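Local coordinates for protein flavohemoglobin (Malassezia yamatoensis, PDB 6O0A) that probably detoxifies nitric oxide with a heme globin domain that draws electrons from NAD(P)H through a bound FAD, at residues Lys203-Tyr207 with Gly266-Leu270; Phe224-Pro228 with Thr291-Ala295. All coordinates share one frame; numbering follows the deposited sequence.

Both contacts lie around the flavin in the ferredoxin-reductase-like part of the chain, their centres about 9 Å apart. Their segments alternate along the sequence: 203-207, 224-228, 266-270, 291-295. Interaction 1 joins two loops of the FAD domain beside the dimethylbenzene end of the flavin; interaction 2 sets segment 224-228 on helix 290-302 of the NAD-binding domain, at the N5 and O4 side. Strands 207-213 and 219-225 are antiparallel partners, and Q206 O lies 2.9 Å from L226 N, a probable hydrogen bond linking the contacts. Both touch FAD, with the Y207 side chain about 7 Å from the heme, so the two contacts meet separate regions of the flavin where domains join.

Interaction 1 of 2, residues Lys203-Tyr207 with Gly266-Leu270; sequences KAGQY and GDMTL. With FAD (flavin-adenine dinucleotide), chain B.
A type II beta turn, K203 to Q206, leads into strand 207-213 of the flavin-binding barrel and packs on the loop 266-270, with A204 and G205 against M268 and T269 and Q206 and Y207 against G266. The turn is closed by Q206 N to K203 O, and the Q206 side chain returns to its start: OE1 accepts K203 N at 2.9 Å, the donor standing above the carbonyl plane. The other end of the same amide crosses to the second loop, where NE2 gives G266 O a nearly straight hydrogen bond of 3.3 Å (167°) that lies in the amide plane and on a lone pair of the acceptor. Two bonds thus fix the amide's rotation. Q206 CG, anti to its carbonyl carbon (chi1 -68°), runs alongside T269 CG2. A204 O meets T269 CA in a CH-O contact of 3.3 Å and takes a weak bond from L270 N; one water bridges this pair, another joins K203 NZ to G266 O, and a third runs from G205 O to M268 N. G205, at positive phi, brings its CA within 3.5 Å of M268 O, too close for a side chain on that side. The Y207 ring carries FAD C7M over one face, 3.4 Å from CD2, while G266 CA approaches CE2 obliquely at 3.6 Å. Outside the pair, Y207 also touches N104, K105 and S108 of globin-domain helix 96-108, N104 bonding G266 N, while A204 and L270 rest on helix 290-302.

Interaction 2 of 2, residues Phe224-Pro228 with Thr291-Ala295; sequences FTLLP and TPVLA. With FAD (flavin-adenine dinucleotide), chain B.
T225 and T291 meet at the flavin's N5-O4 edge, where the F224-T225 part of strand 219-225 and the chain after it face helix 290-302 of the NAD-binding domain, an arrangement of the ferredoxin-reductase-like fold. T225 N reaches both FAD N5 (3.2 Å) and FAD O4 (3.3 Å), dividing one N-H between two acceptors. T291 OG1, on the opposite side of the flavin plane from T225 N, lies 2.9 Å from FAD O4, and I288 O competes for the same proton. T225 CB packs on T291 OG1, and T225 CG2, trans to its own N, comes to 3.6 Å from P292 N. F224 comes from the same side as T225 N and points its ring edge at the flavin: FAD C2 lies in the ring plane, 3.5 Å from CD1, while FAD O2' sits over one face. Farther out mainly carbon atoms meet: L227 CD2 lies across T291, touching its O and CB, and also meets L294 CD2; P228 CD rests on L294 CG at 4.0 Å; C-terminal-loop F399 touches T225, T291 and P292. F224 also touches I236 and I238, and L227 A237, of strand 234-239. One helical turn after T291, A295 CB sits 3.6 Å from L226 O.

Interaction 1 of 2, residues Lys203-Tyr207 with Gly266-Leu270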
loop_
_atom_site.group_PDB
_atom_site.type_symbol
_atom_site.label_atom_id
_atom_site.label_comp_id
_atom_site.label_asym_id
_atom_site.label_seq_id
_atom_site.Cartn_x
_atom_site.Cartn_y
_atom_site.Cartn_z
ATOM N N LYS A 203 -3.439 -12.048 7.137
ATOM C CA LYS A 203 -2.189 -12.037 7.883
ATOM C C LYS A 203 -1.976 -10.648 8.461
ATOM O O LYS A 203 -2.335 -9.645 7.839
ATOM C CB LYS A 203 -1.008 -12.426 6.990
ATOM C CG LYS A 203 -1.178 -13.794 6.309
ATOM C CD LYS A 203 0.099 -14.258 5.628
ATOM C CE LYS A 203 0.562 -13.264 4.578
ATOM N NZ LYS A 203 1.597 -13.841 3.666
ATOM N N ALA A 204 -1.401 -10.584 9.665
ATOM C CA ALA A 204 -1.214 -9.290 10.305
ATOM C C ALA A 204 -0.362 -8.373 9.435
ATOM O O ALA A 204 0.726 -8.754 8.986
ATOM C CB ALA A 204 -0.575 -9.470 11.686
ATOM N N GLY A 205 -0.873 -7.156 9.209
ATOM C CA GLY A 205 -0.282 -6.196 8.301
ATOM C C GLY A 205 -0.990 -6.106 6.965
ATOM O O GLY A 205 -0.783 -5.125 6.229
ATOM N N GLN A 206 -1.823 -7.082 6.628
ATOM C CA GLN A 206 -2.475 -7.007 5.328
ATOM C C GLN A 206 -3.641 -6.025 5.358
ATOM O O GLN A 206 -4.129 -5.600 6.412
ATOM C CB GLN A 206 -2.940 -8.391 4.877
ATOM C CG GLN A 206 -1.778 -9.341 4.551
ATOM C CD GLN A 206 -2.242 -10.614 3.885
ATOM O OE1 GLN A 206 -3.209 -11.236 4.319
ATOM N NE2 GLN A 206 -1.559 -11.005 2.814
ATOM N N TYR A 207 -4.088 -5.661 4.156
ATOM C CA TYR A 207 -5.154 -4.701 3.951
ATOM C C TYR A 207 -6.218 -5.312 3.054
ATOM O O TYR A 207 -5.999 -6.340 2.409
ATOM C CB TYR A 207 -4.622 -3.413 3.317
ATOM C CG TYR A 207 -3.931 -3.631 1.978
ATOM C CD1 TYR A 207 -4.658 -3.683 0.792
ATOM C CD2 TYR A 207 -2.552 -3.773 1.898
ATOM C CE1 TYR A 207 -4.014 -3.862 -0.426
ATOM C CE2 TYR A 207 -1.919 -3.952 0.694
ATOM C CZ TYR A 207 -2.657 -4.000 -0.465
ATOM O OH TYR A 207 -2.000 -4.178 -1.661
ATOM N N GLY A 266 -1.187 -7.920 0.718
ATOM C CA GLY A 266 -0.175 -7.012 1.206
ATOM C C GLY A 266 1.034 -7.811 1.618
ATOM O O GLY A 266 0.889 -8.912 2.154
ATOM N N ASP A 267 2.228 -7.297 1.341
ATOM C CA ASP A 267 3.443 -8.043 1.629
ATOM C C ASP A 267 4.181 -7.486 2.835
ATOM O O ASP A 267 5.275 -7.959 3.151
ATOM C CB ASP A 267 4.362 -8.089 0.402
ATOM C CG ASP A 267 4.848 -6.711 -0.038
ATOM O OD1 ASP A 267 4.455 -5.689 0.561
ATOM O OD2 ASP A 267 5.637 -6.654 -1.005
ATOM N N MET A 268 3.603 -6.504 3.521
ATOM C CA MET A 268 4.232 -5.898 4.693
ATOM C C MET A 268 3.633 -6.555 5.934
ATOM O O MET A 268 2.807 -5.980 6.647
ATOM C CB MET A 268 4.026 -4.387 4.669
ATOM C CG MET A 268 4.765 -3.628 5.739
ATOM S SD MET A 268 6.521 -3.937 5.628
ATOM C CE MET A 268 6.806 -3.618 3.885
ATOM N N THR A 269 4.055 -7.786 6.182
ATOM C CA THR A 269 3.493 -8.602 7.245
ATOM C C THR A 269 4.511 -8.819 8.358
ATOM O O THR A 269 5.698 -8.494 8.242
ATOM C CB THR A 269 3.016 -9.951 6.701
ATOM O OG1 THR A 269 4.122 -10.646 6.126
ATOM C CG2 THR A 269 1.951 -9.739 5.628
ATOM N N LEU A 270 4.017 -9.392 9.456
ATOM C CA LEU A 270 4.887 -9.674 10.591
ATOM C C LEU A 270 6.039 -10.586 10.186
ATOM O O LEU A 270 7.172 -10.413 10.652
ATOM C CB LEU A 270 4.065 -10.291 11.721
ATOM C CG LEU A 270 4.723 -10.395 13.090
ATOM C CD1 LEU A 270 5.189 -9.025 13.551
ATOM C CD2 LEU A 270 3.751 -11.010 14.083
HETATM P PA FAD B . -8.691 10.509 -1.953
HETATM O O1A FAD B . -9.944 10.840 -2.674
HETATM O O2A FAD B . -7.978 9.271 -2.424
HETATM O O5B FAD B . -7.686 11.748 -2.023
HETATM C C5B FAD B . -6.327 11.598 -1.572
HETATM C C4B FAD B . -5.652 12.919 -1.844
HETATM O O4B FAD B . -5.735 13.207 -3.258
HETATM C C3B FAD B . -6.295 14.120 -1.174
HETATM O O3B FAD B . -5.838 14.302 0.164
HETATM C C2B FAD B . -5.835 15.270 -2.074
HETATM O O2B FAD B . -4.524 15.711 -1.738
HETATM C C1B FAD B . -5.819 14.609 -3.459
HETATM N N9A FAD B . -7.007 14.893 -4.259
HETATM C C8A FAD B . -8.266 14.399 -4.056
HETATM N N7A FAD B . -9.166 14.874 -4.883
HETATM C C5A FAD B . -8.447 15.747 -5.684
HETATM C C6A FAD B . -8.835 16.623 -6.713
HETATM N N6A FAD B . -10.096 16.744 -7.147
HETATM N N1A FAD B . -7.879 17.396 -7.275
HETATM C C2A FAD B . -6.620 17.283 -6.837
HETATM N N3A FAD B . -6.136 16.499 -5.867
HETATM C C4A FAD B . -7.108 15.759 -5.322
HETATM N N1 FAD B . -6.244 4.990 5.675
HETATM C C2 FAD B . -6.799 4.924 6.923
HETATM O O2 FAD B . -7.474 5.854 7.386
HETATM N N3 FAD B . -6.602 3.784 7.697
HETATM C C4 FAD B . -5.885 2.663 7.320
HETATM O O4 FAD B . -5.794 1.694 8.074
HETATM C C4X FAD B . -5.307 2.743 6.000
HETATM N N5 FAD B . -4.612 1.724 5.567
HETATM C C5X FAD B . -4.057 1.805 4.294
HETATM C C6 FAD B . -3.299 0.733 3.820
HETATM C C7 FAD B . -2.733 0.759 2.549
HETATM C C7M FAD B . -1.886 -0.399 2.082
HETATM C C8 FAD B . -2.945 1.874 1.720
HETATM C C8M FAD B . -2.382 1.924 0.325
HETATM C C9 FAD B . -3.690 2.949 2.194
HETATM C C9A FAD B . -4.235 2.932 3.474
HETATM N N10 FAD B . -4.989 4.013 3.981
HETATM C C10 FAD B . -5.537 3.950 5.245
HETATM C "C1'" FAD B . -5.282 5.185 3.141
HETATM C "C2'" FAD B . -6.569 5.020 2.340
HETATM O "O2'" FAD B . -6.425 3.933 1.425
HETATM C "C3'" FAD B . -6.946 6.293 1.577
HETATM O "O3'" FAD B . -5.835 6.713 0.786
HETATM C "C4'" FAD B . -7.366 7.446 2.488
HETATM O "O4'" FAD B . -8.373 6.975 3.386
HETATM C "C5'" FAD B . -7.858 8.654 1.716
HETATM O "O5'" FAD B . -9.001 8.262 0.922
HETATM P P FAD B . -9.952 9.420 0.374
HETATM O O1P FAD B . -10.678 10.186 1.424
HETATM O O2P FAD B . -10.888 8.771 -0.608
HETATM O O3P FAD B . -8.977 10.421 -0.392
HETATM O O HOH W 1 2.088 -11.596 2.050
HETATM O O HOH W 2 1.785 -11.334 9.593
HETATM O O HOH W 3 0.866 -5.316 3.660
HETATM O O HOH W 4 1.514 -3.544 7.007
#

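Interaction 2 of 2, residues Phe224-Pro228 with Thr291-Ala295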
loop_
_atom_site.group_PDB
_atom_site.type_symbol
_atom_site.label_atom_id
_atom_site.label_comp_id
_atom_site.label_asym_id
_atom_site.label_seq_id
_atom_site.Cartn_x
_atom_site.Cartn_y
_atom_site.Cartn_z
ATOM N N PHE A 224 -7.592 -0.302 3.322
ATOM C CA PHE A 224 -7.431 -0.093 4.761
ATOM C C PHE A 224 -6.836 -1.332 5.407
ATOM O O PHE A 224 -7.175 -2.460 5.054
ATOM C CB PHE A 224 -8.760 0.281 5.426
ATOM C CG PHE A 224 -9.365 1.527 4.855
ATOM C CD1 PHE A 224 -8.904 2.775 5.231
ATOM C CD2 PHE A 224 -10.363 1.447 3.895
ATOM C CE1 PHE A 224 -9.440 3.927 4.677
ATOM C CE2 PHE A 224 -10.905 2.588 3.339
ATOM C CZ PHE A 224 -10.445 3.834 3.731
ATOM N N THR A 225 -5.944 -1.106 6.367
ATOM C CA THR A 225 -5.285 -2.185 7.088
ATOM C C THR A 225 -6.259 -2.930 7.997
ATOM O O THR A 225 -7.044 -2.321 8.731
ATOM C CB THR A 225 -4.144 -1.589 7.916
ATOM O OG1 THR A 225 -3.243 -0.909 7.035
ATOM C CG2 THR A 225 -3.385 -2.694 8.667
ATOM N N LEU A 226 -6.196 -4.259 7.955
ATOM C CA LEU A 226 -7.039 -5.079 8.813
ATOM C C LEU A 226 -6.609 -4.979 10.272
ATOM O O LEU A 226 -5.415 -4.993 10.590
ATOM C CB LEU A 226 -6.988 -6.534 8.363
ATOM C CG LEU A 226 -7.721 -6.725 7.037
ATOM C CD1 LEU A 226 -7.541 -8.172 6.557
ATOM C CD2 LEU A 226 -9.204 -6.388 7.231
ATOM N N LEU A 227 -7.593 -4.899 11.153
ATOM C CA LEU A 227 -7.397 -4.789 12.595
ATOM C C LEU A 227 -7.887 -6.034 13.333
ATOM O O LEU A 227 -8.701 -6.813 12.813
ATOM C CB LEU A 227 -8.138 -3.555 13.131
ATOM C CG LEU A 227 -7.629 -2.204 12.631
ATOM C CD1 LEU A 227 -8.553 -1.108 13.098
ATOM C CD2 LEU A 227 -6.190 -1.965 13.114
ATOM N N PRO A 228 -7.427 -6.244 14.569
ATOM C CA PRO A 228 -7.836 -7.441 15.319
ATOM C C PRO A 228 -9.350 -7.590 15.414
ATOM O O PRO A 228 -10.073 -6.648 15.752
ATOM C CB PRO A 228 -7.205 -7.223 16.699
ATOM C CG PRO A 228 -6.024 -6.376 16.430
ATOM C CD PRO A 228 -6.384 -5.476 15.279
ATOM N N THR A 291 -2.446 1.575 12.533
ATOM C CA THR A 291 -3.268 0.390 12.289
ATOM C C THR A 291 -2.445 -0.871 12.005
ATOM O O THR A 291 -2.728 -1.908 12.630
ATOM C CB THR A 291 -4.321 0.677 11.207
ATOM O OG1 THR A 291 -3.715 1.144 9.996
ATOM C CG2 THR A 291 -5.335 1.729 11.702
ATOM N N PRO A 292 -1.415 -0.874 11.141
ATOM C CA PRO A 292 -0.575 -2.091 11.066
ATOM C C PRO A 292 0.158 -2.401 12.365
ATOM O O PRO A 292 0.358 -3.578 12.694
ATOM C CB PRO A 292 0.407 -1.785 9.919
ATOM C CG PRO A 292 0.383 -0.309 9.761
ATOM C CD PRO A 292 -0.993 0.141 10.150
ATOM N N VAL A 293 0.555 -1.376 13.117
ATOM C CA VAL A 293 1.245 -1.604 14.387
ATOM C C VAL A 293 0.359 -2.408 15.338
ATOM O O VAL A 293 0.795 -3.393 15.950
ATOM C CB VAL A 293 1.679 -0.258 14.994
ATOM C CG1 VAL A 293 2.227 -0.443 16.412
ATOM C CG2 VAL A 293 2.740 0.417 14.105
ATOM N N LEU A 294 -0.904 -2.007 15.473
ATOM C CA LEU A 294 -1.829 -2.759 16.316
ATOM C C LEU A 294 -2.032 -4.191 15.807
ATOM O O LEU A 294 -2.064 -5.143 16.596
ATOM C CB LEU A 294 -3.161 -2.016 16.395
ATOM C CG LEU A 294 -4.242 -2.730 17.198
ATOM C CD1 LEU A 294 -3.786 -2.968 18.644
ATOM C CD2 LEU A 294 -5.554 -1.939 17.153
ATOM N N ALA A 295 -2.154 -4.371 14.489
ATOM C CA ALA A 295 -2.227 -5.728 13.950
ATOM C C ALA A 295 -0.996 -6.552 14.329
ATOM O O ALA A 295 -1.118 -7.712 14.745
ATOM C CB ALA A 295 -2.399 -5.678 12.423
HETATM P PA FAD B . -8.691 10.509 -1.953
HETATM O O1A FAD B . -9.944 10.840 -2.674
HETATM O O2A FAD B . -7.978 9.271 -2.424
HETATM O O5B FAD B . -7.686 11.748 -2.023
HETATM C C5B FAD B . -6.327 11.598 -1.572
HETATM C C4B FAD B . -5.652 12.919 -1.844
HETATM O O4B FAD B . -5.735 13.207 -3.258
HETATM C C3B FAD B . -6.295 14.120 -1.174
HETATM O O3B FAD B . -5.838 14.302 0.164
HETATM C C2B FAD B . -5.835 15.270 -2.074
HETATM O O2B FAD B . -4.524 15.711 -1.738
HETATM C C1B FAD B . -5.819 14.609 -3.459
HETATM N N9A FAD B . -7.007 14.893 -4.259
HETATM C C8A FAD B . -8.266 14.399 -4.056
HETATM N N7A FAD B . -9.166 14.874 -4.883
HETATM C C5A FAD B . -8.447 15.747 -5.684
HETATM C C6A FAD B . -8.835 16.623 -6.713
HETATM N N6A FAD B . -10.096 16.744 -7.147
HETATM N N1A FAD B . -7.879 17.396 -7.275
HETATM C C2A FAD B . -6.620 17.283 -6.837
HETATM N N3A FAD B . -6.136 16.499 -5.867
HETATM C C4A FAD B . -7.108 15.759 -5.322
HETATM N N1 FAD B . -6.244 4.990 5.675
HETATM C C2 FAD B . -6.799 4.924 6.923
HETATM O O2 FAD B . -7.474 5.854 7.386
HETATM N N3 FAD B . -6.602 3.784 7.697
HETATM C C4 FAD B . -5.885 2.663 7.320
HETATM O O4 FAD B . -5.794 1.694 8.074
HETATM C C4X FAD B . -5.307 2.743 6.000
HETATM N N5 FAD B . -4.612 1.724 5.567
HETATM C C5X FAD B . -4.057 1.805 4.294
HETATM C C6 FAD B . -3.299 0.733 3.820
HETATM C C7 FAD B . -2.733 0.759 2.549
HETATM C C7M FAD B . -1.886 -0.399 2.082
HETATM C C8 FAD B . -2.945 1.874 1.720
HETATM C C8M FAD B . -2.382 1.924 0.325
HETATM C C9 FAD B . -3.690 2.949 2.194
HETATM C C9A FAD B . -4.235 2.932 3.474
HETATM N N10 FAD B . -4.989 4.013 3.981
HETATM C C10 FAD B . -5.537 3.950 5.245
HETATM C "C1'" FAD B . -5.282 5.185 3.141
HETATM C "C2'" FAD B . -6.569 5.020 2.340
HETATM O "O2'" FAD B . -6.425 3.933 1.425
HETATM C "C3'" FAD B . -6.946 6.293 1.577
HETATM O "O3'" FAD B . -5.835 6.713 0.786
HETATM C "C4'" FAD B . -7.366 7.446 2.488
HETATM O "O4'" FAD B . -8.373 6.975 3.386
HETATM C "C5'" FAD B . -7.858 8.654 1.716
HETATM O "O5'" FAD B . -9.001 8.262 0.922
HETATM P P FAD B . -9.952 9.420 0.374
HETATM O O1P FAD B . -10.678 10.186 1.424
HETATM O O2P FAD B . -10.888 8.771 -0.608
HETATM O O3P FAD B . -8.977 10.421 -0.392
#